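Local atomic coordinates of endonuclease NucS (Pyrococcus abyssi, PDB entry 2VLD), a protein that binds single-stranded DNA and cleaves both the 3' and 5' single-stranded extremities of branched DNA structures. Residues A[78-83]-A[90-95]. The protein carries 2 engineered substitutions. Residues are numbered along the deposited sequence; the frame is centred on the assembly and turned at random.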
ATOM      1  N   PRO A  78      12.212   3.510  -2.926  1.00 50.96           N
ATOM      2  CA  PRO A  78      12.978   4.449  -2.091  1.00 51.94           C
ATOM      3  C   PRO A  78      14.047   5.161  -2.919  1.00 52.85           C
ATOM      4  O   PRO A  78      14.692   4.546  -3.759  1.00 52.34           O
ATOM      5  CB  PRO A  78      13.647   3.538  -1.054  1.00 51.59           C
ATOM      6  CG  PRO A  78      12.761   2.347  -0.973  1.00 51.04           C
ATOM      7  CD  PRO A  78      12.153   2.157  -2.328  1.00 50.66           C
ATOM      8  N   GLY A  79      14.177   6.461  -2.716  1.00 54.65           N
ATOM      9  CA  GLY A  79      15.226   7.228  -3.363  1.00 57.42           C
ATOM     10  C   GLY A  79      14.725   8.115  -4.486  1.00 58.98           C
ATOM     11  O   GLY A  79      15.526   8.744  -5.192  1.00 59.81           O
ATOM     12  N   SER A  80      13.408   8.169  -4.647  1.00 59.78           N
ATOM     13  CA  SER A  80      12.769   9.014  -5.644  1.00 60.78           C
ATOM     14  C   SER A  80      12.402  10.325  -4.976  1.00 61.93           C
ATOM     15  O   SER A  80      12.033  10.341  -3.809  1.00 62.41           O
ATOM     16  CB  SER A  80      11.495   8.343  -6.181  1.00 60.62           C
ATOM     17  OG  SER A  80      11.686   6.985  -6.518  1.00 59.17           O
ATOM     18  N   LYS A  81      12.482  11.419  -5.725  1.00 63.58           N
ATOM     19  CA  LYS A  81      12.347  12.773  -5.164  1.00 64.97           C
ATOM     20  C   LYS A  81      10.934  13.326  -5.400  1.00 65.11           C
ATOM     21  O   LYS A  81      10.362  13.130  -6.471  1.00 64.81           O
ATOM     22  CB  LYS A  81      13.454  13.685  -5.729  1.00 65.26           C
ATOM     23  CG  LYS A  81      13.338  15.188  -5.437  1.00 68.26           C
ATOM     24  CD  LYS A  81      13.562  15.544  -3.968  1.00 72.81           C
ATOM     25  CE  LYS A  81      13.160  16.993  -3.695  1.00 73.99           C
ATOM     26  NZ  LYS A  81      13.280  17.347  -2.250  1.00 76.16           N
ATOM     27  N   VAL A  82      10.388  14.004  -4.391  1.00 65.92           N
ATOM     28  CA  VAL A  82       9.009  14.487  -4.413  1.00 66.95           C
ATOM     29  C   VAL A  82       8.908  15.999  -4.611  1.00 68.02           C
ATOM     30  O   VAL A  82       9.688  16.761  -4.038  1.00 68.63           O
ATOM     31  CB  VAL A  82       8.250  14.098  -3.127  1.00 66.86           C
ATOM     32  CG1 VAL A  82       6.753  14.304  -3.310  1.00 66.30           C
ATOM     33  CG2 VAL A  82       8.517  12.645  -2.758  1.00 66.69           C
ATOM     34  N   THR A  83       7.917  16.416  -5.397  1.00 69.15           N
ATOM     35  CA  THR A  83       7.771  17.786  -5.861  1.00 70.35           C
ATOM     36  C   THR A  83       6.291  18.149  -5.930  1.00 71.43           C
ATOM     37  O   THR A  83       5.473  17.289  -6.232  1.00 71.66           O
ATOM     38  CB  THR A  83       8.442  17.920  -7.248  1.00 70.29           C
ATOM     39  OG1 THR A  83       9.803  18.315  -7.072  1.00 69.99           O
ATOM     40  CG2 THR A  83       7.754  18.938  -8.131  1.00 70.85           C
ATOM     41  N   ILE A  90       6.748  12.258  -8.396  1.00 59.55           N
ATOM     42  CA  ILE A  90       7.916  11.564  -7.906  1.00 58.78           C
ATOM     43  C   ILE A  90       8.737  11.150  -9.116  1.00 58.92           C
ATOM     44  O   ILE A  90       8.249  10.431  -9.997  1.00 58.50           O
ATOM     45  CB  ILE A  90       7.548  10.414  -6.893  1.00 58.27           C
ATOM     46  CG1 ILE A  90       8.797   9.845  -6.222  1.00 58.31           C
ATOM     47  CG2 ILE A  90       6.795   9.317  -7.538  1.00 59.00           C
ATOM     48  CD1 ILE A  90       8.667   9.696  -4.669  1.00 57.08           C
ATOM     49  N   SER A  91       9.951  11.684  -9.185  1.00 59.50           N
ATOM     50  CA  SER A  91      10.863  11.389 -10.273  1.00 61.00           C
ATOM     51  C   SER A  91      12.043  10.610  -9.743  1.00 63.21           C
ATOM     52  O   SER A  91      12.669  10.991  -8.749  1.00 63.17           O
ATOM     53  CB  SER A  91      11.377  12.667 -10.951  1.00 60.22           C
ATOM     54  OG  SER A  91      10.315  13.530 -11.291  1.00 58.12           O
ATOM     55  N   ILE A  92      12.332   9.504 -10.411  1.00 66.39           N
ATOM     56  CA  ILE A  92      13.591   8.821 -10.237  1.00 69.68           C
ATOM     57  C   ILE A  92      14.354   9.060 -11.542  1.00 72.30           C
ATOM     58  O   ILE A  92      14.040   8.502 -12.584  1.00 72.72           O
ATOM     59  CB  ILE A  92      13.426   7.297  -9.752  1.00 69.49           C
ATOM     60  CG1 ILE A  92      14.773   6.678  -9.338  1.00 70.61           C
ATOM     61  CG2 ILE A  92      12.705   6.413 -10.769  1.00 69.70           C
ATOM     62  CD1 ILE A  92      14.720   5.594  -8.221  1.00 69.13           C
ATOM     63  N   ARG A  93      15.304   9.977 -11.507  1.00 75.94           N
ATOM     64  CA  ARG A  93      16.274  10.030 -12.590  1.00 79.65           C
ATOM     65  C   ARG A  93      17.497   9.274 -12.143  1.00 81.83           C
ATOM     66  O   ARG A  93      18.629   9.666 -12.444  1.00 82.54           O
ATOM     67  CB  ARG A  93      16.623  11.453 -13.029  1.00 79.66           C
ATOM     68  CG  ARG A  93      16.462  12.534 -11.994  1.00 80.83           C
ATOM     69  CD  ARG A  93      16.474  13.823 -12.746  1.00 83.41           C
ATOM     70  NE  ARG A  93      15.526  14.818 -12.269  1.00 85.13           N
ATOM     71  CZ  ARG A  93      14.835  15.615 -13.079  1.00 86.96           C
ATOM     72  NH1 ARG A  93      14.970  15.505 -14.399  1.00 88.22           N
ATOM     73  NH2 ARG A  93      13.993  16.510 -12.579  1.00 87.38           N
ATOM     74  N   ARG A  94      17.254   8.189 -11.406  1.00 84.31           N
ATOM     75  CA  ARG A  94      18.331   7.332 -10.934  1.00 86.53           C
ATOM     76  C   ARG A  94      18.655   6.235 -11.959  1.00 86.75           C
ATOM     77  O   ARG A  94      18.685   5.035 -11.664  1.00 87.10           O
ATOM     78  CB  ARG A  94      18.065   6.801  -9.520  1.00 87.29           C
ATOM     79  CG  ARG A  94      18.209   7.858  -8.427  1.00 90.28           C
ATOM     80  CD  ARG A  94      18.815   7.241  -7.163  1.00 95.49           C
ATOM     81  NE  ARG A  94      18.925   8.197  -6.058  1.00 98.62           N
ATOM     82  CZ  ARG A  94      19.127   7.866  -4.782  1.00100.09           C
ATOM     83  NH1 ARG A  94      19.242   6.591  -4.417  1.00100.56           N
ATOM     84  NH2 ARG A  94      19.205   8.819  -3.859  1.00100.44           N
ATOM     85  N   ARG A  95      18.858   6.714 -13.185  1.00 86.72           N
ATOM     86  CA  ARG A  95      19.560   6.023 -14.272  1.00 86.45           C
ATOM     87  C   ARG A  95      18.758   5.172 -15.263  1.00 84.57           C
ATOM     88  O   ARG A  95      19.272   4.844 -16.352  1.00 85.36           O
ATOM     89  CB  ARG A  95      20.907   5.405 -13.856  1.00 87.45           C
ATOM     90  CG  ARG A  95      22.077   6.275 -14.310  1.00 91.05           C
ATOM     91  CD  ARG A  95      21.766   6.890 -15.681  1.00 96.83           C
ATOM     92  NE  ARG A  95      22.878   7.599 -16.307  1.00100.61           N
ATOM     93  CZ  ARG A  95      22.727   8.534 -17.245  1.00102.35           C
ATOM     94  NH1 ARG A  95      21.511   8.894 -17.650  1.00103.18           N
ATOM     95  NH2 ARG A  95      23.791   9.123 -17.772  1.00102.76           N
TER
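K81 and S91 hold the two strands together as an antiparallel hydrogen-bonded pair. K81 N donates to S91 O at 3.1 Å with an almost straight N-H...O angle of 171°, and the return bond runs from S91 N to K81 O. I90 CA also comes within 3.2 Å of K81 O, consistent with a CA-H...O contact.

V82 and I90 form the adjacent non-hydrogen-bonded pair, CA atoms 4.7 Å apart, with both side chains on the same face of the sheet. I90 swings CG1 away from the backbone N (chi1 -171°), toward the other strand, and its CD1 reaches V82 CG2 at 3.5 Å. The same CD1 lies 3.5 Å from S80 CB. A glycine in place of I90 would probably leave the V82 methyl without this apolar partner and open a gap beside S80.

S80 OG hydrogen-bonds to P77 O and also lies 3.7 Å from both CB and CD1 of I92. Beyond the strands, G79 O sits over one face of the R94 guanidinium, 3.5 Å above its plane and offset toward the rim.

Strands 81-84 and 87-92 make a hairpin in the N-terminal PH-like domain. Strand 98-104 pairs with strand 87-92 through backbone bonds of I90 with L100 and I92 with E98, and both isoleucines also touch Q76 of strand 74-76.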